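Local coordinates for encapsidation protein (Bacillus phage phi29, PDB 5HD9) that powers packaging of the viral genome as the ATPase of the phage DNA packaging motor, probably coupling ATP hydrolysis to DNA translocation into the preformed capsid, at residues G43-I47 against L88-A92; V59-F63 against V76-F82; W98-K102 against N136-V141. All coordinates share one frame; numbering follows the deposited sequence.

Contact 1: residues G43-I47 against L88-A92; sequences GEQFI and LAGWA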
loop_
_atom_site.group_PDB
_atom_site.type_symbol
_atom_site.label_atom_id
_atom_site.label_comp_id
_atom_site.label_asym_id
_atom_site.label_seq_id
_atom_site.Cartn_x
_atom_site.Cartn_y
_atom_site.Cartn_z
ATOM N N GLY A 43 14.824 9.716 -2.943
ATOM C CA GLY A 43 14.768 9.876 -1.499
ATOM C C GLY A 43 13.351 9.955 -0.957
ATOM O O GLY A 43 13.137 10.361 0.188
ATOM N N GLU A 44 12.381 9.580 -1.784
ATOM C CA GLU A 44 10.991 9.500 -1.352
ATOM C C GLU A 44 10.820 8.341 -0.380
ATOM O O GLU A 44 11.256 7.221 -0.653
ATOM C CB GLU A 44 10.052 9.319 -2.549
ATOM C CG GLU A 44 10.083 10.461 -3.544
ATOM C CD GLU A 44 9.132 10.247 -4.715
ATOM O OE1 GLU A 44 8.361 9.264 -4.695
ATOM O OE2 GLU A 44 9.160 11.062 -5.660
ATOM N N GLN A 45 10.186 8.615 0.753
ATOM C CA GLN A 45 9.979 7.594 1.772
ATOM C C GLN A 45 8.609 6.951 1.613
ATOM O O GLN A 45 7.773 7.429 0.843
ATOM C CB GLN A 45 10.142 8.203 3.162
ATOM C CG GLN A 45 11.563 8.668 3.438
ATOM C CD GLN A 45 11.667 9.546 4.664
ATOM O OE1 GLN A 45 10.907 10.501 4.829
ATOM N NE2 GLN A 45 12.614 9.226 5.538
ATOM N N PHE A 46 8.382 5.856 2.331
ATOM C CA PHE A 46 7.139 5.114 2.178
ATOM C C PHE A 46 6.655 4.535 3.497
ATOM O O PHE A 46 7.440 4.326 4.423
ATOM C CB PHE A 46 7.315 3.992 1.153
ATOM C CG PHE A 46 8.238 2.889 1.606
ATOM C CD1 PHE A 46 9.606 2.995 1.428
ATOM C CD2 PHE A 46 7.732 1.744 2.199
ATOM C CE1 PHE A 46 10.456 1.983 1.843
ATOM C CE2 PHE A 46 8.577 0.727 2.616
ATOM C CZ PHE A 46 9.938 0.847 2.437
ATOM N N ILE A 47 5.350 4.290 3.569
ATOM C CA ILE A 47 4.745 3.668 4.736
ATOM C C ILE A 47 4.006 2.400 4.328
ATOM O O ILE A 47 3.188 2.408 3.410
ATOM C CB ILE A 47 3.775 4.625 5.462
ATOM C CG1 ILE A 47 4.535 5.868 5.934
ATOM C CG2 ILE A 47 3.114 3.915 6.646
ATOM C CD1 ILE A 47 3.699 6.872 6.683
ATOM N N LEU A 88 16.973 6.172 7.003
ATOM C CA LEU A 88 15.562 5.886 7.238
ATOM C C LEU A 88 14.776 6.099 5.949
ATOM O O LEU A 88 14.737 7.208 5.421
ATOM C CB LEU A 88 15.007 6.770 8.354
ATOM C CG LEU A 88 13.547 6.530 8.754
ATOM C CD1 LEU A 88 13.310 5.074 9.137
ATOM C CD2 LEU A 88 13.158 7.450 9.898
ATOM N N ALA A 89 14.158 5.029 5.449
ATOM C CA ALA A 89 13.474 5.063 4.160
ATOM C C ALA A 89 11.974 4.826 4.301
ATOM O O ALA A 89 11.188 5.281 3.469
ATOM C CB ALA A 89 14.084 4.029 3.221
ATOM N N GLY A 90 11.567 4.114 5.345
ATOM C CA GLY A 90 10.157 3.829 5.525
ATOM C C GLY A 90 9.759 3.351 6.905
ATOM O O GLY A 90 10.607 3.131 7.772
ATOM N N TRP A 91 8.449 3.192 7.087
ATOM C CA TRP A 91 7.860 2.764 8.347
ATOM C C TRP A 91 6.804 1.694 8.115
ATOM O O TRP A 91 6.077 1.738 7.121
ATOM C CB TRP A 91 7.205 3.940 9.078
ATOM C CG TRP A 91 8.120 5.072 9.416
ATOM C CD1 TRP A 91 8.716 5.315 10.620
ATOM C CD2 TRP A 91 8.535 6.127 8.545
ATOM N NE1 TRP A 91 9.478 6.455 10.552
ATOM C CE2 TRP A 91 9.384 6.974 9.284
ATOM C CE3 TRP A 91 8.271 6.440 7.206
ATOM C CZ2 TRP A 91 9.972 8.107 8.735
ATOM C CZ3 TRP A 91 8.856 7.567 6.662
ATOM C CH2 TRP A 91 9.696 8.386 7.425
ATOM N N ALA A 92 6.719 0.745 9.041
ATOM C CA ALA A 92 5.593 -0.180 9.100
ATOM C C ALA A 92 4.662 0.280 10.215
ATOM O O ALA A 92 5.090 0.417 11.361
ATOM C CB ALA A 92 6.068 -1.603 9.342
#
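Phe-46 and Gly-90 meet at the middle of a parallel strand pair, 4.7 Å apart at their CA atoms. Phe-46 N donates to Ala-89 O at 3.1 Å and Phe-46 O accepts from Trp-91 N, so both backbone polar atoms of Phe-46 are spent on the 88-92 strand. The ring of Phe-46 takes the sterically tight first torsion, between its own N and carbonyl carbon (chi1 68°), and this turns it across to the partner strand, where Gly-90 CA lies 4.2 Å from the ring centroid, almost on its normal, in a CH-pi contact. On the other side of the sheet, Ile-47 CG1 packs 4.0 Å from Trp-91 CE3. The flat Gln-45 amide stands steeply against the indole, its OE1 in the ring plane at the edge and 3.6 Å from CH2 of Trp-91. Gln-45 NE2 bonds to Leu-88 O at 2.9 Å; this bond is nearly straight and lies in the amide plane, although NE2 stands well above the plane of the Leu-88 carbonyl.

The two strands belong to the central sheet of an ASCE-type P-loop ATPase domain. Strand 45-50 follows the helix after the probable Walker A loop and runs beside strand 109-115, while strand 87-94 has the antiparallel strand 81-84 on its other side. There Ala-89 and Gly-90 together face Phe-82 in a classic beta bulge.

Further out, Gln-45 OE1 accepts from Asn-108 N, a bond that holds the other end of the amide and, with the NE2 bond, fixes its rotation. Leu-88 CD1 lies over one face of the indole, toward the rim, and Tyr-106 meets Trp-91 edge-to-face. Pro-35 of helix 26-42 packs against Phe-46, and Phe-39 of the same helix against Gln-45 and Ala-89.

Contact 2: residues V59-F63 against V76-F82; sequences VSNYF and VVKGRRF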
loop_
_atom_site.group_PDB
_atom_site.type_symbol
_atom_site.label_atom_id
_atom_site.label_comp_id
_atom_site.label_asym_id
_atom_site.label_seq_id
_atom_site.Cartn_x
_atom_site.Cartn_y
_atom_site.Cartn_z
ATOM N N VAL A 59 7.525 -8.656 10.238
ATOM C CA VAL A 59 7.935 -7.541 9.392
ATOM C C VAL A 59 9.457 -7.492 9.231
ATOM O O VAL A 59 9.970 -6.826 8.337
ATOM C CB VAL A 59 7.427 -6.190 9.954
ATOM C CG1 VAL A 59 8.165 -5.816 11.238
ATOM C CG2 VAL A 59 7.560 -5.088 8.910
ATOM N N SER A 60 10.179 -8.207 10.088
ATOM C CA SER A 60 11.631 -8.282 9.970
ATOM C C SER A 60 12.038 -8.960 8.659
ATOM O O SER A 60 13.167 -8.797 8.196
ATOM C CB SER A 60 12.232 -9.035 11.158
ATOM O OG SER A 60 11.882 -10.407 11.129
ATOM N N ASN A 61 11.109 -9.710 8.069
ATOM C CA ASN A 61 11.345 -10.408 6.805
ATOM C C ASN A 61 10.898 -9.602 5.583
ATOM O O ASN A 61 10.899 -10.118 4.468
ATOM C CB ASN A 61 10.620 -11.760 6.797
ATOM C CG ASN A 61 11.229 -12.766 7.759
ATOM O OD1 ASN A 61 12.326 -12.566 8.285
ATOM N ND2 ASN A 61 10.521 -13.867 7.979
ATOM N N TYR A 62 10.522 -8.343 5.799
ATOM C CA TYR A 62 9.902 -7.516 4.758
ATOM C C TYR A 62 10.688 -7.469 3.443
ATOM O O TYR A 62 10.101 -7.547 2.366
ATOM C CB TYR A 62 9.708 -6.089 5.284
ATOM C CG TYR A 62 9.099 -5.123 4.286
ATOM C CD1 TYR A 62 7.721 -5.005 4.155
ATOM C CD2 TYR A 62 9.903 -4.321 3.487
ATOM C CE1 TYR A 62 7.162 -4.119 3.248
ATOM C CE2 TYR A 62 9.353 -3.433 2.579
ATOM C CZ TYR A 62 7.983 -3.335 2.463
ATOM O OH TYR A 62 7.442 -2.448 1.559
ATOM N N PHE A 63 12.009 -7.356 3.528
ATOM C CA PHE A 63 12.831 -7.175 2.333
ATOM C C PHE A 63 13.240 -8.482 1.652
ATOM O O PHE A 63 13.857 -8.452 0.588
ATOM C CB PHE A 63 14.092 -6.381 2.683
ATOM C CG PHE A 63 13.844 -4.919 2.907
ATOM C CD1 PHE A 63 13.324 -4.128 1.893
ATOM C CD2 PHE A 63 14.144 -4.328 4.123
ATOM C CE1 PHE A 63 13.099 -2.780 2.095
ATOM C CE2 PHE A 63 13.923 -2.983 4.326
ATOM C CZ PHE A 63 13.399 -2.206 3.311
ATOM N N VAL A 76 17.503 -2.943 5.462
ATOM C CA VAL A 76 17.480 -3.302 6.876
ATOM C C VAL A 76 16.147 -2.965 7.528
ATOM O O VAL A 76 15.567 -1.907 7.282
ATOM C CB VAL A 76 18.615 -2.583 7.649
ATOM C CG1 VAL A 76 18.485 -2.797 9.157
ATOM C CG2 VAL A 76 19.974 -3.062 7.165
ATOM N N VAL A 77 15.674 -3.880 8.370
ATOM C CA VAL A 77 14.521 -3.624 9.221
ATOM C C VAL A 77 14.977 -3.615 10.673
ATOM O O VAL A 77 15.656 -4.538 11.120
ATOM C CB VAL A 77 13.414 -4.682 9.034
ATOM C CG1 VAL A 77 12.194 -4.325 9.869
ATOM C CG2 VAL A 77 13.029 -4.808 7.566
ATOM N N LYS A 78 14.623 -2.554 11.391
ATOM C CA LYS A 78 14.828 -2.484 12.834
ATOM C C LYS A 78 13.503 -2.113 13.478
ATOM O O LYS A 78 12.996 -1.012 13.265
ATOM C CB LYS A 78 15.894 -1.455 13.215
ATOM C CG LYS A 78 17.192 -1.517 12.434
ATOM C CD LYS A 78 18.167 -0.509 13.019
ATOM C CE LYS A 78 19.308 -0.184 12.081
ATOM N NZ LYS A 78 20.080 0.991 12.576
ATOM N N GLY A 79 12.945 -3.024 14.263
ATOM C CA GLY A 79 11.608 -2.832 14.788
ATOM C C GLY A 79 10.632 -2.726 13.633
ATOM O O GLY A 79 10.576 -3.614 12.783
ATOM N N ARG A 80 9.881 -1.628 13.594
ATOM C CA ARG A 80 8.911 -1.384 12.530
ATOM C C ARG A 80 9.374 -0.270 11.584
ATOM O O ARG A 80 8.554 0.440 11.009
ATOM C CB ARG A 80 7.545 -1.032 13.134
ATOM C CG ARG A 80 6.786 -2.229 13.690
ATOM C CD ARG A 80 5.336 -1.889 14.012
ATOM N NE ARG A 80 5.207 -1.041 15.196
ATOM C CZ ARG A 80 5.082 0.286 15.181
ATOM N NH1 ARG A 80 5.060 0.963 14.037
ATOM N NH2 ARG A 80 4.971 0.942 16.328
ATOM N N ARG A 81 10.687 -0.129 11.424
ATOM C CA ARG A 81 11.247 0.894 10.545
ATOM C C ARG A 81 12.174 0.293 9.498
ATOM O O ARG A 81 12.889 -0.676 9.760
ATOM C CB ARG A 81 11.995 1.947 11.358
ATOM C CG ARG A 81 11.104 2.693 12.332
ATOM C CD ARG A 81 11.783 3.938 12.878
ATOM N NE ARG A 81 10.951 4.616 13.868
ATOM C CZ ARG A 81 10.923 4.321 15.165
ATOM N NH1 ARG A 81 11.685 3.350 15.655
ATOM N NH2 ARG A 81 10.129 5.003 15.980
ATOM N N PHE A 82 12.155 0.894 8.312
ATOM C CA PHE A 82 12.895 0.397 7.162
ATOM C C PHE A 82 14.069 1.312 6.846
ATOM O O PHE A 82 13.913 2.533 6.789
ATOM C CB PHE A 82 11.973 0.291 5.947
ATOM C CG PHE A 82 10.791 -0.618 6.157
ATOM C CD1 PHE A 82 10.969 -1.930 6.567
ATOM C CD2 PHE A 82 9.500 -0.156 5.953
ATOM C CE1 PHE A 82 9.882 -2.765 6.761
ATOM C CE2 PHE A 82 8.413 -0.985 6.146
ATOM C CZ PHE A 82 8.602 -2.290 6.551
#
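An aromatic cluster of Tyr-62, Phe-63 and Phe-82 joins segment 59-63, which opens with 3-10 geometry, to a tight beta hairpin, whose strands 75-78 and 81-84 form the antiparallel margin of the ATPase sheet. The hairpin reverses through a type II' turn from Lys-78 to Arg-81, with Gly-79 at its second position. No hydrogen bond crosses between the segments, and the contact is almost wholly apolar.

Tyr-62 and Phe-82 stack face to face, centroids 4.2 Å apart and planes inclined by 29°. With chi1 at 179° the tyrosine ring swings away from its own amide nitrogen and over Phe-82, and its closest approach is 3.5 Å from Tyr-62 CG to Phe-82 CE1. Phe-63 meets the same phenylalanine obliquely, CE2 to Phe-82 CD1 at 3.9 Å, and its edge faces Val-76 O. Between these rings and the turn, Val-77 CG2 reaches Phe-63 CD2 at 3.7 Å and also lies in plane at the edge of the Phe-82 ring.

The two branches of Val-59 go separate ways: CG2 packs 3.8 Å from Phe-82 CZ, and CG1 comes 3.6 Å from Gly-79 O.

Contact 3: residues W98-K102 against N136-V141; sequences WQSEK and NLMDTV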
loop_
_atom_site.group_PDB
_atom_site.type_symbol
_atom_site.label_atom_id
_atom_site.label_comp_id
_atom_site.label_asym_id
_atom_site.label_seq_id
_atom_site.Cartn_x
_atom_site.Cartn_y
_atom_site.Cartn_z
ATOM N N TRP A 98 -2.369 4.031 15.000
ATOM C CA TRP A 98 -1.850 5.185 14.268
ATOM C C TRP A 98 -1.766 6.430 15.150
ATOM O O TRP A 98 -0.848 7.236 15.000
ATOM C CB TRP A 98 -2.714 5.479 13.035
ATOM C CG TRP A 98 -2.477 6.851 12.466
ATOM C CD1 TRP A 98 -3.406 7.834 12.282
ATOM C CD2 TRP A 98 -1.225 7.395 12.032
ATOM N NE1 TRP A 98 -2.810 8.954 11.752
ATOM C CE2 TRP A 98 -1.471 8.711 11.591
ATOM C CE3 TRP A 98 0.080 6.899 11.972
ATOM C CZ2 TRP A 98 -0.462 9.533 11.094
ATOM C CZ3 TRP A 98 1.080 7.715 11.478
ATOM C CH2 TRP A 98 0.804 9.017 11.045
ATOM N N GLN A 99 -2.711 6.582 16.072
ATOM C CA GLN A 99 -2.737 7.753 16.947
ATOM C C GLN A 99 -1.427 7.890 17.724
ATOM O O GLN A 99 -0.933 9.000 17.927
ATOM C CB GLN A 99 -3.928 7.688 17.916
ATOM C CG GLN A 99 -3.781 6.716 19.089
ATOM C CD GLN A 99 -3.726 5.262 18.655
ATOM O OE1 GLN A 99 -4.315 4.880 17.642
ATOM N NE2 GLN A 99 -3.016 4.442 19.425
ATOM N N SER A 100 -0.862 6.760 18.140
ATOM C CA SER A 100 0.378 6.755 18.914
ATOM C C SER A 100 1.602 6.982 18.033
ATOM O O SER A 100 2.639 7.446 18.507
ATOM C CB SER A 100 0.531 5.432 19.668
ATOM O OG SER A 100 -0.309 5.391 20.806
ATOM N N GLU A 101 1.479 6.653 16.752
ATOM C CA GLU A 101 2.597 6.770 15.823
ATOM C C GLU A 101 2.764 8.200 15.305
ATOM O O GLU A 101 3.756 8.518 14.650
ATOM C CB GLU A 101 2.407 5.806 14.647
ATOM C CG GLU A 101 2.347 4.340 15.057
ATOM C CD GLU A 101 3.656 3.845 15.637
ATOM O OE1 GLU A 101 4.653 3.785 14.887
ATOM O OE2 GLU A 101 3.692 3.519 16.843
ATOM N N LYS A 102 1.798 9.061 15.614
ATOM C CA LYS A 102 1.789 10.430 15.100
ATOM C C LYS A 102 2.836 11.321 15.760
ATOM O O LYS A 102 3.182 12.375 15.225
ATOM C CB LYS A 102 0.402 11.048 15.282
ATOM C CG LYS A 102 -0.605 10.544 14.275
ATOM C CD LYS A 102 -2.027 10.915 14.644
ATOM C CE LYS A 102 -2.348 12.348 14.269
ATOM N NZ LYS A 102 -3.819 12.561 14.221
ATOM N N ASN A 136 -6.664 10.315 7.971
ATOM C CA ASN A 136 -5.829 11.132 8.847
ATOM C C ASN A 136 -4.346 10.838 8.633
ATOM O O ASN A 136 -3.522 11.753 8.589
ATOM C CB ASN A 136 -6.197 10.905 10.314
ATOM C CG ASN A 136 -5.356 11.743 11.262
ATOM O OD1 ASN A 136 -4.379 11.260 11.832
ATOM N ND2 ASN A 136 -5.729 13.008 11.429
ATOM N N LEU A 137 -4.015 9.558 8.498
ATOM C CA LEU A 137 -2.643 9.141 8.231
ATOM C C LEU A 137 -2.138 9.780 6.940
ATOM O O LEU A 137 -1.025 10.304 6.895
ATOM C CB LEU A 137 -2.559 7.613 8.150
ATOM C CG LEU A 137 -1.175 6.954 8.103
ATOM C CD1 LEU A 137 -1.282 5.515 8.571
ATOM C CD2 LEU A 137 -0.564 6.992 6.714
HETATM N N MSE A 138 -2.966 9.748 5.901
HETATM C CA MSE A 138 -2.595 10.294 4.600
HETATM C C MSE A 138 -2.346 11.800 4.659
HETATM O O MSE A 138 -1.323 12.281 4.171
HETATM C CB MSE A 138 -3.683 9.982 3.569
HETATM C CG MSE A 138 -3.776 8.508 3.226
HETATM SE SE MSE A 138 -5.302 8.069 2.105
HETATM C CE MSE A 138 -4.819 9.142 0.557
ATOM N N ASP A 139 -3.270 12.547 5.252
ATOM C CA ASP A 139 -3.099 13.992 5.356
ATOM C C ASP A 139 -1.890 14.341 6.217
ATOM O O ASP A 139 -1.228 15.352 5.986
ATOM C CB ASP A 139 -4.347 14.659 5.938
ATOM C CG ASP A 139 -5.132 15.457 4.904
ATOM O OD1 ASP A 139 -4.555 15.911 3.892
ATOM O OD2 ASP A 139 -6.341 15.649 5.118
ATOM N N THR A 140 -1.601 13.506 7.211
ATOM C CA THR A 140 -0.481 13.769 8.106
ATOM C C THR A 140 0.855 13.695 7.363
ATOM O O THR A 140 1.719 14.553 7.551
ATOM C CB THR A 140 -0.461 12.777 9.295
ATOM O OG1 THR A 140 -1.632 12.964 10.098
ATOM C CG2 THR A 140 0.772 12.992 10.168
ATOM N N VAL A 141 1.025 12.680 6.518
ATOM C CA VAL A 141 2.328 12.418 5.906
ATOM C C VAL A 141 2.460 12.949 4.475
ATOM O O VAL A 141 3.578 13.160 4.001
ATOM C CB VAL A 141 2.653 10.902 5.909
ATOM C CG1 VAL A 141 2.623 10.362 7.330
ATOM C CG2 VAL A 141 1.699 10.119 5.008
#
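The short, weakly bonded helix at 98-101 approaches helix 130-141 most nearly at Trp-98 and Leu-137, whose CA atoms are 7.3 Å apart, while the CA atoms of Lys-102 and Thr-140 are 8.1 Å apart. Trp-98 fills the interval as a knob set in a hole made by Asn-136, Leu-137, Thr-140 and Val-141. The extended first torsion of the tryptophan (chi1 164°) lays the indole against the longer helix with one face on Leu-137. Leu-137 CG stands 3.8 Å from the centroid of the six-membered ring, nearly on its normal, in a CH-pi contact. The opposite face receives Lys-102 CG, displaced toward the rim, so the ring is held between two aliphatic groups. At its edge Thr-140 CB lies near the ring plane, 3.7 Å from Trp-98 CZ2.

Asn-136 OD1 is gripped twice. Trp-98 NE1 donates to it at 2.8 Å along a lone pair, with the oxygen lying close to the plane of the indole. Lys-102 NZ binds the same oxygen at 2.8 Å, tilted from the carbonyl plane; the lysine chain bends at chi3 (80°) to bring its amine round there. The ammonium group would probably draw electron density of the amide toward OD1, but the two donors share one acceptor, so the lysine should not make the indole bond stronger. Thr-140 OG1 turns back to Asn-136 O within its own helix.

Beneath this pair of helices runs the sheet: Leu-137 rests on Ile-112 of strand 109-115 and Val-49 of strand 45-50, and Val-141 on Val-109 and Ile-112.

How the contacts relate
Contact 1 is the buried one, a parallel strand pair inside the sheet held by backbone bonds and one from a glutamine amide. Contacts 2 and 3 lie farther from the centre of the chain and are only partly buried. Contact 2 shares the sheet with contact 1, since strands 81-84 and 87-94 are neighbours, but relies on stacked rings and valines without a hydrogen bond between its segments. Contact 3 instead sets helix against helix, combining an aromatic knob with an amide oxygen shared by two donors. It meets contact 1 where Ile-47 packs on Val-141, and reaches contact 2 through the salt bridge of Arg-80 with Glu-101.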